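Local structure of putative xanthine dehydrogenase YAGS fad-binding subunit (Escherichia coli, 5G5G) at residues 429-441 against 696-710. The protein is probably the molybdenum-bearing subunit of a periplasmic aldehyde oxidase, binding a pterin cytosine dinucleotide and a dioxothiomolybdenum ion for the oxidation of aldehydes. Numbering follows the deposited sequence.
Sequences WLVGHGVAAGFRN and CGVSAAIANAVYNAT
Gly434 and Ala705 meet backbone to backbone, their CA atoms 3.8 Å apart, and the methyl of Ala705 sits against the strand's amide, CB to Gly434 N at 3.4 Å. Ala709 CB likewise lies against Gly432 N, while Ala701 CB packs beside Ala436 CB at 3.9 Å. Glycine at 432 and 434 is what permits this closeness, since a beta carbon on either would clash with the helix backbone; instead, Gly432 CA makes a CA-H...O contact with Ala705 O. At the helix start the N-cap residue Gly697 faces Ala437 O in the same manner. Leu430 covers the far end, its CB on Ala709 O.

Two asparagines pin the polar edge. Asn704 ND2 gives a bond of 3.0 Å to Val435 O, which lies almost in the plane of the amide, while Glu362 O also accepts from this nitrogen. The Asn708 amide reaches the strand because its CG points away from the backbone N (chi1 -179°), and OD1 accepts a hydrogen bond from His433 N at 2.9 Å, nearly straight (168°). A water bridges the same OD1 to Val431 O, and ND2 is held by Asn418 O, so both ends of the amide are fixed. A leucine at Asn708 would probably leave His433 N without its acceptor and the bridging water without one of its anchors.

Strand 429-441 and helix 698-710 run roughly antiparallel, at 142°, with axes just 5.5 Å apart: an alanine face of the helix laid on a glycine-rich strand of a beta-sheet of the molybdopterin-binding domain. The strand leads on to Arg440, whose side chain comes within about 5 Å of the dioxothiomolybdenum ion and forms salt bridges with Glu354 and Glu692, so the C-terminal end of the strand reaches the molybdenum site.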
loop_
_atom_site.group_PDB
_atom_site.type_symbol
_atom_site.label_atom_id
_atom_site.label_comp_id
_atom_site.label_asym_id
_atom_site.label_seq_id
_atom_site.Cartn_x
_atom_site.Cartn_y
_atom_site.Cartn_z
ATOM N N TRP C 429 19.389 1.009 -20.686
ATOM C CA TRP C 429 18.169 1.765 -20.365
ATOM C C TRP C 429 17.935 2.889 -21.392
ATOM O O TRP C 429 18.878 3.636 -21.717
ATOM C CB TRP C 429 18.277 2.390 -18.980
ATOM C CG TRP C 429 18.409 1.338 -17.936
ATOM C CD1 TRP C 429 19.586 0.752 -17.474
ATOM C CD2 TRP C 429 17.343 0.668 -17.282
ATOM N NE1 TRP C 429 19.295 -0.210 -16.531
ATOM C CE2 TRP C 429 17.928 -0.289 -16.397
ATOM C CE3 TRP C 429 15.954 0.792 -17.335
ATOM C CZ2 TRP C 429 17.153 -1.145 -15.598
ATOM C CZ3 TRP C 429 15.193 -0.047 -16.551
ATOM C CH2 TRP C 429 15.788 -0.994 -15.673
ATOM N N LEU C 430 16.705 2.974 -21.912
ATOM C CA LEU C 430 16.232 4.157 -22.651
ATOM C C LEU C 430 15.791 5.170 -21.620
ATOM O O LEU C 430 15.009 4.840 -20.713
ATOM C CB LEU C 430 15.061 3.815 -23.564
ATOM C CG LEU C 430 15.386 2.900 -24.736
ATOM C CD1 LEU C 430 14.181 2.065 -25.178
ATOM C CD2 LEU C 430 15.935 3.723 -25.886
ATOM N N VAL C 431 16.319 6.386 -21.717
ATOM C CA VAL C 431 15.985 7.460 -20.779
ATOM C C VAL C 431 15.050 8.468 -21.404
ATOM O O VAL C 431 15.212 8.855 -22.591
ATOM C CB VAL C 431 17.247 8.181 -20.334
ATOM C CG1 VAL C 431 16.913 9.294 -19.381
ATOM C CG2 VAL C 431 18.199 7.162 -19.668
ATOM N N GLY C 432 14.078 8.896 -20.622
ATOM C CA GLY C 432 13.115 9.891 -21.060
ATOM C C GLY C 432 12.760 10.867 -19.971
ATOM O O GLY C 432 12.859 10.554 -18.776
ATOM N N HIS C 433 12.324 12.059 -20.410
ATOM C CA HIS C 433 11.909 13.152 -19.580
ATOM C C HIS C 433 10.489 13.535 -19.935
ATOM O O HIS C 433 10.146 13.582 -21.125
ATOM C CB HIS C 433 12.852 14.358 -19.767
ATOM C CG HIS C 433 14.280 14.041 -19.483
ATOM N ND1 HIS C 433 15.154 13.607 -20.458
ATOM C CD2 HIS C 433 14.964 13.984 -18.310
ATOM C CE1 HIS C 433 16.339 13.383 -19.920
ATOM N NE2 HIS C 433 16.235 13.549 -18.608
ATOM N N GLY C 434 9.658 13.730 -18.920
ATOM C CA GLY C 434 8.248 14.105 -19.082
ATOM C C GLY C 434 7.816 15.161 -18.099
ATOM O O GLY C 434 8.392 15.301 -17.009
ATOM N N VAL C 435 6.771 15.905 -18.488
ATOM C CA VAL C 435 6.180 16.883 -17.633
ATOM C C VAL C 435 4.682 16.781 -17.651
ATOM O O VAL C 435 4.091 16.365 -18.665
ATOM C CB VAL C 435 6.608 18.318 -18.060
ATOM C CG1 VAL C 435 6.137 18.632 -19.489
ATOM C CG2 VAL C 435 6.150 19.382 -17.083
ATOM N N ALA C 436 4.080 17.203 -16.541
ATOM C CA ALA C 436 2.617 17.396 -16.473
ATOM C C ALA C 436 2.282 18.461 -15.436
ATOM O O ALA C 436 3.063 18.699 -14.482
ATOM C CB ALA C 436 1.891 16.098 -16.128
ATOM N N ALA C 437 1.092 19.050 -15.580
ATOM C CA ALA C 437 0.525 19.957 -14.606
ATOM C C ALA C 437 -0.328 19.192 -13.597
ATOM O O ALA C 437 -0.952 18.183 -13.930
ATOM C CB ALA C 437 -0.341 20.981 -15.289
ATOM N N GLY C 438 -0.343 19.718 -12.376
ATOM C CA GLY C 438 -1.285 19.370 -11.358
ATOM C C GLY C 438 -2.204 20.530 -11.002
ATOM O O GLY C 438 -1.850 21.688 -11.130
ATOM N N PHE C 439 -3.389 20.186 -10.541
ATOM C CA PHE C 439 -4.469 21.105 -10.262
ATOM C C PHE C 439 -5.371 20.446 -9.252
ATOM O O PHE C 439 -5.746 19.279 -9.431
ATOM C CB PHE C 439 -5.258 21.368 -11.540
ATOM C CG PHE C 439 -6.492 22.224 -11.331
ATOM C CD1 PHE C 439 -6.356 23.595 -11.280
ATOM C CD2 PHE C 439 -7.742 21.640 -11.036
ATOM C CE1 PHE C 439 -7.468 24.409 -11.040
ATOM C CE2 PHE C 439 -8.859 22.434 -10.743
ATOM C CZ PHE C 439 -8.698 23.823 -10.764
ATOM N N ARG C 440 -5.797 21.210 -8.249
ATOM C CA ARG C 440 -6.770 20.721 -7.238
ATOM C C ARG C 440 -7.381 21.912 -6.562
ATOM O O ARG C 440 -6.660 22.832 -6.171
ATOM C CB ARG C 440 -6.087 19.821 -6.225
ATOM C CG ARG C 440 -7.006 19.130 -5.230
ATOM C CD ARG C 440 -7.898 18.059 -5.840
ATOM N NE ARG C 440 -8.740 17.497 -4.803
ATOM C CZ ARG C 440 -9.766 16.669 -4.993
ATOM N NH1 ARG C 440 -10.136 16.306 -6.224
ATOM N NH2 ARG C 440 -10.440 16.194 -3.946
ATOM N N ASN C 441 -8.694 21.939 -6.465
ATOM C CA ASN C 441 -9.348 23.055 -5.830
ATOM C C ASN C 441 -9.020 23.180 -4.314
ATOM O O ASN C 441 -8.601 22.206 -3.663
ATOM C CB ASN C 441 -10.852 23.005 -6.071
ATOM C CG ASN C 441 -11.225 23.403 -7.498
ATOM O OD1 ASN C 441 -10.583 24.256 -8.098
ATOM N ND2 ASN C 441 -12.280 22.820 -8.023
ATOM N N CYS C 696 -1.762 14.954 -8.135
ATOM C CA CYS C 696 -2.378 15.417 -9.358
ATOM C C CYS C 696 -1.352 15.705 -10.422
ATOM O O CYS C 696 -0.470 16.562 -10.218
ATOM C CB CYS C 696 -3.161 16.666 -9.059
ATOM S SG CYS C 696 -4.609 16.337 -7.962
ATOM N N GLY C 697 -1.456 14.994 -11.551
ATOM C CA GLY C 697 -0.485 15.120 -12.620
ATOM C C GLY C 697 0.743 14.211 -12.585
ATOM O O GLY C 697 1.437 14.076 -13.589
ATOM N N VAL C 698 1.001 13.540 -11.468
ATOM C CA VAL C 698 2.219 12.755 -11.345
ATOM C C VAL C 698 2.256 11.610 -12.366
ATOM O O VAL C 698 3.264 11.400 -13.055
ATOM C CB VAL C 698 2.390 12.152 -9.913
ATOM C CG1 VAL C 698 3.524 11.139 -9.867
ATOM C CG2 VAL C 698 2.647 13.287 -8.886
ATOM N N SER C 699 1.175 10.858 -12.430
ATOM C CA SER C 699 1.168 9.658 -13.258
ATOM C C SER C 699 1.332 10.025 -14.738
ATOM O O SER C 699 1.998 9.317 -15.490
ATOM C CB SER C 699 -0.135 8.869 -13.051
ATOM O OG SER C 699 -0.201 8.463 -11.700
ATOM N N ALA C 700 0.694 11.114 -15.154
ATOM C CA ALA C 700 0.860 11.497 -16.557
ATOM C C ALA C 700 2.270 11.992 -16.842
ATOM O O ALA C 700 2.784 11.802 -17.944
ATOM C CB ALA C 700 -0.110 12.571 -16.965
ATOM N N ALA C 701 2.896 12.692 -15.897
ATOM C CA ALA C 701 4.302 13.070 -16.116
ATOM C C ALA C 701 5.163 11.827 -16.331
ATOM O O ALA C 701 5.961 11.812 -17.239
ATOM C CB ALA C 701 4.849 13.891 -14.985
ATOM N N ILE C 702 4.911 10.740 -15.579
ATOM C CA ILE C 702 5.608 9.483 -15.834
ATOM C C ILE C 702 5.277 8.881 -17.223
ATOM O O ILE C 702 6.165 8.440 -17.958
ATOM C CB ILE C 702 5.302 8.497 -14.694
ATOM C CG1 ILE C 702 5.848 9.093 -13.381
ATOM C CG2 ILE C 702 5.871 7.091 -14.982
ATOM C CD1 ILE C 702 5.325 8.335 -12.169
ATOM N N ALA C 703 4.004 8.809 -17.560
ATOM C CA ALA C 703 3.597 8.344 -18.890
ATOM C C ALA C 703 4.260 9.132 -20.029
ATOM O O ALA C 703 4.775 8.523 -20.973
ATOM C CB ALA C 703 2.078 8.412 -19.049
ATOM N N ASN C 704 4.283 10.463 -19.902
ATOM C CA ASN C 704 4.878 11.319 -20.888
ATOM C C ASN C 704 6.411 11.064 -20.982
ATOM O O ASN C 704 6.989 11.134 -22.053
ATOM C CB ASN C 704 4.570 12.744 -20.554
ATOM C CG ASN C 704 3.075 13.111 -20.775
ATOM O OD1 ASN C 704 2.351 12.447 -21.495
ATOM N ND2 ASN C 704 2.662 14.189 -20.191
ATOM N N ALA C 705 7.046 10.790 -19.845
ATOM C CA ALA C 705 8.476 10.426 -19.801
ATOM C C ALA C 705 8.727 9.095 -20.465
ATOM O O ALA C 705 9.717 8.930 -21.156
ATOM C CB ALA C 705 9.008 10.425 -18.345
ATOM N N VAL C 706 7.852 8.107 -20.229
ATOM C CA VAL C 706 7.940 6.833 -20.958
ATOM C C VAL C 706 7.809 7.011 -22.473
ATOM O O VAL C 706 8.569 6.405 -23.241
ATOM C CB VAL C 706 6.905 5.807 -20.442
ATOM C CG1 VAL C 706 6.833 4.593 -21.352
ATOM C CG2 VAL C 706 7.201 5.393 -18.975
ATOM N N TYR C 707 6.867 7.869 -22.889
ATOM C CA TYR C 707 6.771 8.201 -24.302
ATOM C C TYR C 707 8.083 8.812 -24.814
ATOM O O TYR C 707 8.600 8.429 -25.884
ATOM C CB TYR C 707 5.619 9.143 -24.608
ATOM C CG TYR C 707 5.633 9.570 -26.063
ATOM C CD1 TYR C 707 5.336 8.658 -27.071
ATOM C CD2 TYR C 707 5.965 10.868 -26.441
ATOM C CE1 TYR C 707 5.375 9.012 -28.417
ATOM C CE2 TYR C 707 5.996 11.211 -27.786
ATOM C CZ TYR C 707 5.706 10.285 -28.756
ATOM O OH TYR C 707 5.731 10.620 -30.067
ATOM N N ASN C 708 8.593 9.802 -24.089
ATOM C CA ASN C 708 9.834 10.430 -24.508
ATOM C C ASN C 708 10.978 9.385 -24.552
ATOM O O ASN C 708 11.858 9.419 -25.422
ATOM C CB ASN C 708 10.183 11.584 -23.583
ATOM C CG ASN C 708 11.464 12.295 -23.990
ATOM O OD1 ASN C 708 12.499 12.156 -23.339
ATOM N ND2 ASN C 708 11.418 13.011 -25.111
ATOM N N ALA C 709 10.968 8.421 -23.638
ATOM C CA ALA C 709 12.034 7.383 -23.681
ATOM C C ALA C 709 11.966 6.413 -24.821
ATOM O O ALA C 709 13.019 5.952 -25.290
ATOM C CB ALA C 709 12.060 6.608 -22.387
ATOM N N THR C 710 10.746 6.054 -25.238
ATOM C CA THR C 710 10.528 4.942 -26.120
ATOM C C THR C 710 9.884 5.280 -27.459
ATOM O O THR C 710 9.945 4.479 -28.368
ATOM C CB THR C 710 9.597 3.906 -25.480
ATOM O OG1 THR C 710 8.321 4.490 -25.152
ATOM C CG2 THR C 710 10.201 3.351 -24.179
HETATM O O HOH W 1 14.806 11.097 -24.279
HETATM O O HOH W 2 15.447 7.762 -25.274
#